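Local coordinates for protein ulvan Lyase-PL25 (PDB 5UAM) that degrades ulvan, the sulfated cell-wall polysaccharide of green seaweeds, as a polysaccharide lyase of family 25 with a beta-propeller fold, at residues Ser85-Arg90 and Thr133-Asn138; Trp188-Ser193 and Ser202-Leu207; Gln316-Ile321 and Gly363-Thr368; Met428-Lys433 and Tyr442-Glu447. All blocks are in the same frame, centred on the assembly; numbering follows the deposited sequence.

Contact 1: Ser85-Arg90 and Thr133-Asn138; sequences SELGRR and THHGAN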
# COMPACT_ATOMS: atom_id res chain seq x y z
N SER A 85 -13.10 12.36 6.43
CA SER A 85 -12.30 12.66 5.26
C SER A 85 -12.94 13.73 4.37
O SER A 85 -14.12 13.66 4.04
CB SER A 85 -12.13 11.41 4.40
OG SER A 85 -11.43 11.74 3.21
N GLU A 86 -12.11 14.68 3.92
CA GLU A 86 -12.58 15.64 2.93
C GLU A 86 -12.91 14.97 1.60
O GLU A 86 -13.68 15.53 0.81
CB GLU A 86 -11.51 16.73 2.71
CG GLU A 86 -11.23 17.55 3.92
CD GLU A 86 -10.10 18.54 3.75
OE1 GLU A 86 -9.39 18.50 2.72
OE2 GLU A 86 -9.92 19.38 4.65
N LEU A 87 -12.30 13.82 1.32
CA LEU A 87 -12.46 13.22 0.01
C LEU A 87 -13.87 12.73 -0.24
O LEU A 87 -14.27 12.63 -1.40
CB LEU A 87 -11.46 12.08 -0.18
CG LEU A 87 -10.00 12.52 -0.20
CD1 LEU A 87 -9.13 11.28 -0.26
CD2 LEU A 87 -9.71 13.45 -1.38
N GLY A 88 -14.63 12.44 0.80
CA GLY A 88 -16.02 12.02 0.60
C GLY A 88 -17.03 13.14 0.57
O GLY A 88 -18.24 12.88 0.48
N ARG A 89 -16.58 14.39 0.59
CA ARG A 89 -17.44 15.55 0.73
C ARG A 89 -17.12 16.59 -0.34
O ARG A 89 -17.31 17.79 -0.13
CB ARG A 89 -17.35 16.10 2.15
CG ARG A 89 -17.87 15.06 3.16
CD ARG A 89 -17.50 15.34 4.60
NE ARG A 89 -18.12 14.35 5.46
CZ ARG A 89 -17.64 13.13 5.69
NH1 ARG A 89 -16.51 12.72 5.12
NH2 ARG A 89 -18.31 12.31 6.50
N ARG A 90 -16.62 16.13 -1.48
CA ARG A 90 -16.25 16.99 -2.60
C ARG A 90 -17.48 17.35 -3.43
O ARG A 90 -18.49 16.64 -3.44
CB ARG A 90 -15.23 16.30 -3.51
CG ARG A 90 -13.85 16.13 -2.90
CD ARG A 90 -12.95 15.19 -3.72
NE ARG A 90 -13.47 13.82 -3.70
CZ ARG A 90 -14.00 13.17 -4.74
NH1 ARG A 90 -14.05 13.73 -5.95
NH2 ARG A 90 -14.46 11.94 -4.56
N THR A 133 -0.43 20.09 -5.67
CA THR A 133 -1.58 19.70 -4.86
C THR A 133 -2.68 19.14 -5.76
O THR A 133 -2.61 19.18 -6.99
CB THR A 133 -2.12 20.89 -4.06
OG1 THR A 133 -2.65 21.87 -4.95
CG2 THR A 133 -1.02 21.52 -3.22
N HIS A 134 -3.72 18.62 -5.11
CA HIS A 134 -4.90 18.13 -5.82
C HIS A 134 -6.11 18.40 -4.94
O HIS A 134 -6.65 19.51 -4.99
CB HIS A 134 -4.71 16.66 -6.19
CG HIS A 134 -5.83 16.08 -6.98
ND1 HIS A 134 -6.28 16.62 -8.17
CD2 HIS A 134 -6.61 15.00 -6.75
CE1 HIS A 134 -7.28 15.89 -8.63
NE2 HIS A 134 -7.49 14.89 -7.79
N HIS A 135 -6.53 17.45 -4.10
CA HIS A 135 -7.55 17.76 -3.10
C HIS A 135 -7.43 16.80 -1.93
O HIS A 135 -6.86 15.72 -2.05
CB HIS A 135 -8.98 17.78 -3.65
CG HIS A 135 -9.35 16.56 -4.43
ND1 HIS A 135 -9.95 16.65 -5.67
CD2 HIS A 135 -9.23 15.24 -4.15
CE1 HIS A 135 -10.19 15.43 -6.12
NE2 HIS A 135 -9.77 14.56 -5.22
N GLY A 136 -7.97 17.23 -0.79
CA GLY A 136 -8.02 16.37 0.37
C GLY A 136 -6.78 16.47 1.22
O GLY A 136 -5.71 15.97 0.85
N ALA A 137 -6.93 17.09 2.38
CA ALA A 137 -5.85 17.21 3.35
C ALA A 137 -5.59 15.87 4.02
O ALA A 137 -6.53 15.21 4.51
CB ALA A 137 -6.23 18.23 4.41
N ASN A 138 -4.33 15.50 4.08
CA ASN A 138 -3.92 14.29 4.78
C ASN A 138 -4.06 14.49 6.28
O ASN A 138 -3.69 15.53 6.83
CB ASN A 138 -2.48 13.95 4.39
CG ASN A 138 -2.19 12.45 4.42
OD1 ASN A 138 -3.06 11.61 4.14
ND2 ASN A 138 -0.93 12.12 4.72
O HOH W 1 -9.22 14.60 4.04
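E86 sets CG beside its backbone N, anti to the carbonyl carbon (chi1 -63°), and reaches extended toward A137. H135 instead wedges CG between its own N and carbonyl carbon (chi1 51°), placing CG, and with it the ring, on the side of L87 and R90. Both residues belong to loops that join the strands of a beta-propeller, and segment 85-90 begins with an ST turn in which S85 OG accepts from L87 N at 2.9 Å. The carboxylate of E86 suits the backbone N-H that A137 offers. Its OE1 takes the nearly straight bond from A137 N at 2.9 Å, coming from above the carboxylate plane, and Q122 binds the same oxygen. G136 has a positive phi, a backbone shape that a residue without CB takes readily, and CD2 of L87 packs against its CA at 3.8 Å. That methyl also meets the imidazole, 3.3 Å from H135 CD2, while the leucine side chain itself lies close to H119 and H99, a substrate-binding residue and the proton donor. R90 supplies methylene rather than charge to the histidine: its CD stands over the ring centre, 3.6 Å from the centroid and only 9° off the normal. The guanidinium is steadied within its own loop, where R90 NE donates to L87 O at 2.7 Å, and H135 NE2 is hydrogen-bonded to D97. One water completes the junction, accepting from E86 N at 2.9 Å and donating to A137 O at 2.8 Å.

Contact 2: Trp188-Ser193 and Ser202-Leu207; sequences WVYQKS and SPVSFL
The carbonyl oxygen of W188 is gripped by two successive N-H groups: F206 N donates at 2.8 Å, L207 N more weakly at 3.4 Å. With F206 and L207 both facing W188, this is a classic beta bulge in an antiparallel hairpin. CA of S205 adds a C-H···O contact to the same oxygen. Past the bulge regular pairing resumes, and Y190 and V204 exchange backbone bonds as a hydrogen-bonded pair, V204 N reaching Y190 O at 2.9 Å. The tyrosine offers a broad flat surface to its branched partner, and CB of V204 stands over one ring face, 3.6 Å from CZ and offset toward the rim. F206, with CG between its backbone N and carbonyl carbon (chi1 68°), receives CB of W188 over its face, CZ being 3.6 Å away, while V189 O lies in plane at the ring edge. V189 points to the face away from Y190 and V204, where the compact ring of P203 lies beside it, CB to CB 3.9 Å; the same ring also lies beside CG of Q191. W188 sends NE1 to W221 O and lies close to R180 and the proton acceptor Y164. Strand 175-180 flanks strand 188-193, and F206 and L207 pack on strands 232-243 and 258-267.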
# COMPACT_ATOMS: atom_id res chain seq x y z
N TRP A 188 8.83 12.42 -2.65
CA TRP A 188 8.44 11.48 -1.61
C TRP A 188 9.28 11.74 -0.38
O TRP A 188 10.48 12.05 -0.50
CB TRP A 188 8.59 10.02 -2.06
CG TRP A 188 7.49 9.61 -2.97
CD1 TRP A 188 7.26 10.07 -4.23
CD2 TRP A 188 6.42 8.71 -2.68
NE1 TRP A 188 6.14 9.49 -4.75
CE2 TRP A 188 5.61 8.64 -3.83
CE3 TRP A 188 6.09 7.94 -1.56
CZ2 TRP A 188 4.48 7.82 -3.90
CZ3 TRP A 188 4.92 7.11 -1.65
CH2 TRP A 188 4.17 7.08 -2.80
N VAL A 189 8.65 11.64 0.78
CA VAL A 189 9.25 12.07 2.03
C VAL A 189 8.90 11.07 3.13
O VAL A 189 8.01 10.23 2.99
CB VAL A 189 8.72 13.45 2.47
CG1 VAL A 189 8.94 14.50 1.38
CG2 VAL A 189 7.25 13.35 2.84
N TYR A 190 9.57 11.23 4.26
CA TYR A 190 9.05 10.71 5.51
C TYR A 190 8.98 11.82 6.55
O TYR A 190 9.70 12.82 6.48
CB TYR A 190 9.86 9.53 6.05
CG TYR A 190 11.28 9.86 6.47
CD1 TYR A 190 11.56 10.38 7.72
CD2 TYR A 190 12.36 9.63 5.62
CE1 TYR A 190 12.86 10.67 8.11
CE2 TYR A 190 13.65 9.92 6.01
CZ TYR A 190 13.91 10.44 7.26
OH TYR A 190 15.22 10.71 7.62
N GLN A 191 8.08 11.63 7.52
CA GLN A 191 8.10 12.38 8.76
C GLN A 191 8.30 11.43 9.92
O GLN A 191 7.67 10.36 9.97
CB GLN A 191 6.82 13.20 8.96
CG GLN A 191 6.67 14.36 8.00
CD GLN A 191 5.54 15.29 8.35
OE1 GLN A 191 4.44 15.22 7.78
NE2 GLN A 191 5.81 16.17 9.30
N LYS A 192 9.18 11.82 10.83
CA LYS A 192 9.62 11.00 11.95
C LYS A 192 9.07 11.55 13.26
O LYS A 192 9.14 12.76 13.51
CB LYS A 192 11.16 10.98 12.00
CG LYS A 192 11.75 10.17 13.17
CD LYS A 192 13.27 10.28 13.19
CE LYS A 192 13.83 9.55 14.36
NZ LYS A 192 15.31 9.65 14.40
N SER A 193 8.57 10.65 14.11
CA SER A 193 8.13 11.02 15.45
C SER A 193 8.83 10.12 16.46
O SER A 193 8.85 8.90 16.30
CB SER A 193 6.61 10.86 15.62
OG SER A 193 6.26 10.98 16.99
N SER A 202 9.95 17.82 10.59
CA SER A 202 9.67 18.25 9.23
C SER A 202 9.98 17.14 8.24
O SER A 202 10.87 16.30 8.47
CB SER A 202 10.49 19.49 8.88
OG SER A 202 10.06 20.59 9.67
N PRO A 203 9.28 17.11 7.11
CA PRO A 203 9.54 16.07 6.10
C PRO A 203 10.98 16.06 5.62
O PRO A 203 11.62 17.11 5.43
CB PRO A 203 8.57 16.43 4.97
CG PRO A 203 7.45 17.16 5.65
CD PRO A 203 8.11 17.94 6.75
N VAL A 204 11.45 14.85 5.37
CA VAL A 204 12.75 14.58 4.77
C VAL A 204 12.50 13.95 3.40
O VAL A 204 11.86 12.88 3.31
CB VAL A 204 13.56 13.61 5.64
CG1 VAL A 204 14.89 13.25 4.98
CG2 VAL A 204 13.81 14.20 7.01
N SER A 205 12.98 14.61 2.34
CA SER A 205 12.79 14.11 0.98
C SER A 205 13.76 12.99 0.67
O SER A 205 14.97 13.15 0.83
CB SER A 205 13.01 15.21 -0.06
OG SER A 205 12.01 16.20 0.01
N PHE A 206 13.24 11.85 0.18
CA PHE A 206 14.10 10.75 -0.25
C PHE A 206 14.03 10.43 -1.74
O PHE A 206 14.96 9.80 -2.27
CB PHE A 206 13.90 9.48 0.61
CG PHE A 206 12.56 8.82 0.44
CD1 PHE A 206 11.48 9.16 1.24
CD2 PHE A 206 12.39 7.83 -0.51
CE1 PHE A 206 10.26 8.55 1.08
CE2 PHE A 206 11.18 7.21 -0.68
CZ PHE A 206 10.10 7.57 0.12
N LEU A 207 13.01 10.90 -2.45
CA LEU A 207 12.96 10.82 -3.91
C LEU A 207 12.61 12.19 -4.45
O LEU A 207 11.66 12.82 -3.98
CB LEU A 207 11.94 9.80 -4.42
CG LEU A 207 12.39 8.34 -4.28
CD1 LEU A 207 11.20 7.40 -4.43
CD2 LEU A 207 13.46 8.01 -5.30
O HOH W 2 11.03 13.86 9.84

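Contact 3: Gln316-Ile321 and Gly363-Thr368; sequences QPHIAI and GDFMVT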
# COMPACT_ATOMS: atom_id res chain seq x y z
N GLN A 316 18.27 -10.81 1.61
CA GLN A 316 18.28 -10.35 0.23
C GLN A 316 16.89 -9.88 -0.17
O GLN A 316 15.90 -10.53 0.17
CB GLN A 316 18.67 -11.50 -0.69
CG GLN A 316 20.01 -12.14 -0.33
CD GLN A 316 20.37 -13.40 -1.12
OE1 GLN A 316 21.50 -13.54 -1.60
NE2 GLN A 316 19.44 -14.33 -1.21
N PRO A 317 16.77 -8.75 -0.87
CA PRO A 317 15.43 -8.25 -1.23
C PRO A 317 14.78 -8.98 -2.38
O PRO A 317 15.41 -9.32 -3.39
CB PRO A 317 15.70 -6.79 -1.61
CG PRO A 317 17.09 -6.79 -2.10
CD PRO A 317 17.82 -7.76 -1.19
N HIS A 318 13.48 -9.18 -2.21
CA HIS A 318 12.54 -9.63 -3.22
C HIS A 318 11.53 -8.52 -3.44
O HIS A 318 11.17 -7.77 -2.52
CB HIS A 318 11.80 -10.86 -2.71
CG HIS A 318 12.67 -12.06 -2.56
ND1 HIS A 318 12.42 -13.24 -3.24
CD2 HIS A 318 13.77 -12.28 -1.81
CE1 HIS A 318 13.34 -14.12 -2.92
NE2 HIS A 318 14.17 -13.58 -2.05
N ILE A 319 11.05 -8.43 -4.68
CA ILE A 319 10.18 -7.34 -5.10
C ILE A 319 9.03 -7.91 -5.92
O ILE A 319 9.24 -8.72 -6.83
CB ILE A 319 10.96 -6.32 -5.95
CG1 ILE A 319 12.08 -5.67 -5.12
CG2 ILE A 319 10.04 -5.25 -6.52
CD1 ILE A 319 13.00 -4.78 -5.93
N ALA A 320 7.81 -7.45 -5.61
CA ALA A 320 6.66 -7.66 -6.47
C ALA A 320 6.45 -6.38 -7.27
O ALA A 320 6.36 -5.29 -6.70
CB ALA A 320 5.41 -7.94 -5.64
N ILE A 321 6.38 -6.52 -8.59
CA ILE A 321 6.16 -5.39 -9.48
C ILE A 321 5.08 -5.79 -10.47
O ILE A 321 5.18 -6.85 -11.10
CB ILE A 321 7.46 -4.96 -10.19
CG1 ILE A 321 7.24 -3.77 -11.13
CG2 ILE A 321 8.11 -6.13 -10.93
CD1 ILE A 321 6.77 -2.51 -10.41
N GLY A 363 -0.98 -8.83 -5.73
CA GLY A 363 -0.75 -9.74 -4.63
C GLY A 363 0.43 -9.28 -3.80
O GLY A 363 1.31 -8.58 -4.28
N ASP A 364 0.43 -9.71 -2.55
CA ASP A 364 1.58 -9.57 -1.67
C ASP A 364 2.16 -10.96 -1.45
O ASP A 364 1.52 -11.98 -1.74
CB ASP A 364 1.18 -8.92 -0.34
CG ASP A 364 2.34 -8.31 0.45
OD1 ASP A 364 3.49 -8.25 -0.05
OD2 ASP A 364 2.08 -7.86 1.59
N PHE A 365 3.39 -11.02 -0.95
CA PHE A 365 4.07 -12.30 -0.85
C PHE A 365 4.84 -12.40 0.46
O PHE A 365 5.12 -11.40 1.12
CB PHE A 365 5.04 -12.54 -2.03
CG PHE A 365 6.22 -11.59 -2.03
CD1 PHE A 365 6.13 -10.34 -2.61
CD2 PHE A 365 7.42 -11.97 -1.44
CE1 PHE A 365 7.24 -9.49 -2.59
CE2 PHE A 365 8.50 -11.12 -1.43
CZ PHE A 365 8.41 -9.90 -2.00
N MET A 366 5.15 -13.63 0.81
CA MET A 366 6.03 -13.97 1.92
C MET A 366 7.18 -14.80 1.36
O MET A 366 6.97 -15.61 0.45
CB MET A 366 5.28 -14.80 2.95
CG MET A 366 4.11 -14.07 3.58
SD MET A 366 3.28 -15.05 4.83
CE MET A 366 3.06 -16.60 3.97
N VAL A 367 8.36 -14.62 1.91
CA VAL A 367 9.54 -15.35 1.46
C VAL A 367 10.32 -15.79 2.68
O VAL A 367 10.43 -15.06 3.67
CB VAL A 367 10.40 -14.48 0.52
CG1 VAL A 367 10.72 -13.13 1.14
CG2 VAL A 367 11.65 -15.22 0.11
N THR A 368 10.83 -17.02 2.63
CA THR A 368 11.63 -17.58 3.71
C THR A 368 13.03 -17.79 3.14
O THR A 368 13.79 -16.83 3.00
CB THR A 368 10.97 -18.84 4.27
OG1 THR A 368 10.78 -19.79 3.21
CG2 THR A 368 9.61 -18.50 4.88
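The imidazole of H318 carries CG2 of V367 on one face, offset toward the rim, with the methyl 3.6 Å from CE1 and 3.7 Å from NE2. At the edge of the same ring, in its plane, lies Q316 O. The phenyl of F365 meets H318 O edge-on, CZ being 3.5 Å from that oxygen, and its CE2 touches CB of H318 at 3.5 Å. The residues belong to neighbouring propeller blades: strand 317-324 is the second of one four-stranded sheet, and strand 362-367 is an edge strand of the next. The segment axes approach to 8.0 Å at 163°, too far apart for backbone pairing, and the blades meet face to face through their side chains. F365 suits this separation because its long flat ring spans it, with CG held between its backbone N and carbonyl carbon (chi1 67°). The small A320 accommodates the ring, its CB 3.9 Å from CE1, and V367 gives a compact branch to cover the histidine. H310 and H339 meet the F365 ring edge-to-face, and Y375 lies against it. Both imidazole nitrogens of H318 are engaged elsewhere, ND1 with H339 and NE2 with D312. The carboxylate of D312 would probably polarise the ring and favour a proton on NE2. With both nitrogens bonded, a buried polar ring can lie against a methyl.

Contact 4: Met428-Lys433 and Tyr442-Glu447; sequences MLVAEK and YLVGEE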
# COMPACT_ATOMS: atom_id res chain seq x y z
N MET A 428 -4.78 -11.27 5.58
CA MET A 428 -5.03 -10.26 4.55
C MET A 428 -6.47 -9.83 4.63
O MET A 428 -7.35 -10.62 4.97
CB MET A 428 -4.69 -10.83 3.15
CG MET A 428 -4.85 -9.86 2.01
SD MET A 428 -4.39 -10.57 0.40
CE MET A 428 -2.60 -10.38 0.41
N LEU A 429 -6.70 -8.57 4.27
CA LEU A 429 -8.05 -8.01 4.12
C LEU A 429 -8.45 -8.00 2.66
O LEU A 429 -7.62 -7.80 1.76
CB LEU A 429 -8.08 -6.60 4.69
CG LEU A 429 -7.99 -6.57 6.20
CD1 LEU A 429 -7.49 -5.25 6.72
CD2 LEU A 429 -9.36 -6.86 6.80
N VAL A 430 -9.75 -8.23 2.41
CA VAL A 430 -10.28 -8.35 1.06
C VAL A 430 -11.60 -7.59 1.01
O VAL A 430 -12.40 -7.67 1.95
CB VAL A 430 -10.57 -9.83 0.70
CG1 VAL A 430 -10.82 -9.96 -0.81
CG2 VAL A 430 -9.46 -10.73 1.14
N ALA A 431 -11.83 -6.87 -0.08
CA ALA A 431 -13.09 -6.18 -0.34
C ALA A 431 -13.72 -6.75 -1.59
O ALA A 431 -13.09 -6.82 -2.64
CB ALA A 431 -12.84 -4.68 -0.51
N GLU A 432 -14.98 -7.16 -1.48
CA GLU A 432 -15.72 -7.78 -2.58
C GLU A 432 -16.44 -6.68 -3.34
O GLU A 432 -17.59 -6.32 -3.04
CB GLU A 432 -16.70 -8.81 -2.02
CG GLU A 432 -17.57 -9.53 -3.03
CD GLU A 432 -18.64 -10.36 -2.38
OE1 GLU A 432 -18.88 -10.18 -1.16
OE2 GLU A 432 -19.23 -11.19 -3.06
N LYS A 433 -15.77 -6.11 -4.34
CA LYS A 433 -16.34 -5.02 -5.11
C LYS A 433 -17.39 -5.55 -6.07
O LYS A 433 -17.09 -6.36 -6.95
CB LYS A 433 -15.24 -4.32 -5.90
CG LYS A 433 -14.17 -3.72 -5.02
CD LYS A 433 -13.23 -2.84 -5.81
CE LYS A 433 -12.33 -3.66 -6.70
NZ LYS A 433 -11.37 -2.80 -7.45
N TYR A 442 -13.75 -8.68 4.21
CA TYR A 442 -13.38 -9.99 4.70
C TYR A 442 -11.97 -9.98 5.26
O TYR A 442 -11.07 -9.38 4.68
CB TYR A 442 -13.42 -11.04 3.60
CG TYR A 442 -14.76 -11.21 2.89
CD1 TYR A 442 -15.24 -10.24 2.02
CD2 TYR A 442 -15.54 -12.34 3.10
CE1 TYR A 442 -16.46 -10.41 1.35
CE2 TYR A 442 -16.76 -12.51 2.44
CZ TYR A 442 -17.22 -11.53 1.58
OH TYR A 442 -18.43 -11.71 0.94
N LEU A 443 -11.77 -10.71 6.35
CA LEU A 443 -10.44 -10.99 6.89
C LEU A 443 -10.16 -12.46 6.63
O LEU A 443 -10.91 -13.33 7.08
CB LEU A 443 -10.43 -10.69 8.39
CG LEU A 443 -9.18 -11.05 9.19
CD1 LEU A 443 -7.98 -10.29 8.64
CD2 LEU A 443 -9.38 -10.78 10.67
N VAL A 444 -9.09 -12.75 5.89
CA VAL A 444 -8.82 -14.11 5.45
C VAL A 444 -7.47 -14.59 5.97
O VAL A 444 -6.54 -13.81 6.19
CB VAL A 444 -8.89 -14.32 3.93
CG1 VAL A 444 -10.26 -13.94 3.41
CG2 VAL A 444 -7.79 -13.55 3.21
N GLY A 445 -7.38 -15.91 6.13
CA GLY A 445 -6.14 -16.56 6.52
C GLY A 445 -5.67 -17.63 5.55
O GLY A 445 -5.81 -17.51 4.33
N GLU A 446 -5.09 -18.70 6.10
CA GLU A 446 -4.54 -19.75 5.24
C GLU A 446 -5.61 -20.44 4.43
O GLU A 446 -5.34 -20.93 3.32
CB GLU A 446 -3.82 -20.80 6.09
CG GLU A 446 -2.45 -20.41 6.55
CD GLU A 446 -1.45 -20.29 5.40
OE1 GLU A 446 -1.61 -20.98 4.38
OE2 GLU A 446 -0.50 -19.50 5.54
N GLU A 447 -6.81 -20.56 4.99
CA GLU A 447 -7.84 -21.41 4.42
C GLU A 447 -9.08 -20.65 4.00
O GLU A 447 -9.74 -21.05 3.03
CB GLU A 447 -8.30 -22.48 5.44
CG GLU A 447 -7.18 -23.22 6.17
CD GLU A 447 -6.47 -24.23 5.29
OE1 GLU A 447 -5.29 -24.51 5.56
OE2 GLU A 447 -7.10 -24.74 4.34
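The hairpin of strands 428-433 and 439-444 forms the middle of a propeller blade, held first by backbone pairing. M428 with V444 and V430 with Y442 are hydrogen-bonded pairs. V444 N donates almost straight to M428 O at 2.9 Å; Y442 N reaches V430 O at 2.8 Å. Between them, the non-hydrogen-bonded pair L429 and L443 puts leucine branches on one face, where CD2 meets CD1 at 4.1 Å. Strand 30-33, from the start of the chain, lies along the far side of strand 439-444 as the outermost strand of this sheet, so N- and C-terminal parts of the sequence together close the propeller ring, the so-called velcro closure. On the opposite face V430 CG2 abuts V444 CG2 at 3.9 Å, the two side chains crossing at about a right angle. Beta-branched valines suit extended strands, and this face packs on L387 of the neighbouring blade. Y442 lies on the same face with V430 O at its ring edge. Its hydroxyl reaches E432, whose CG is anti to the backbone N (chi1 178°) with the chain extended beyond it. The phenol OH donates to E432 OE1 at 2.6 Å, arriving from above a carboxylate plane turned 63° from the ring.

Overall arrangement
The four contacts follow one another along the chain and sample a seven-bladed beta-propeller. Contact 1 ties loops beside the catalytic residues. Contact 2 pairs strands within one blade, its centre 21 Å from that of contact 1, and W188 reaches the same active region. Contact 3, between successive blades, lies across the chain's centre from contact 1, 32 Å away between centres, as contact 4 does from contact 2. Contacts 3 and 4 are 19 Å apart between centres and touch, with D364 CB 4.1 Å from M428 CE. Pairing within blades, packing between them and closure of the ring thus hold the scaffold whose strands and loops carry the lyase site.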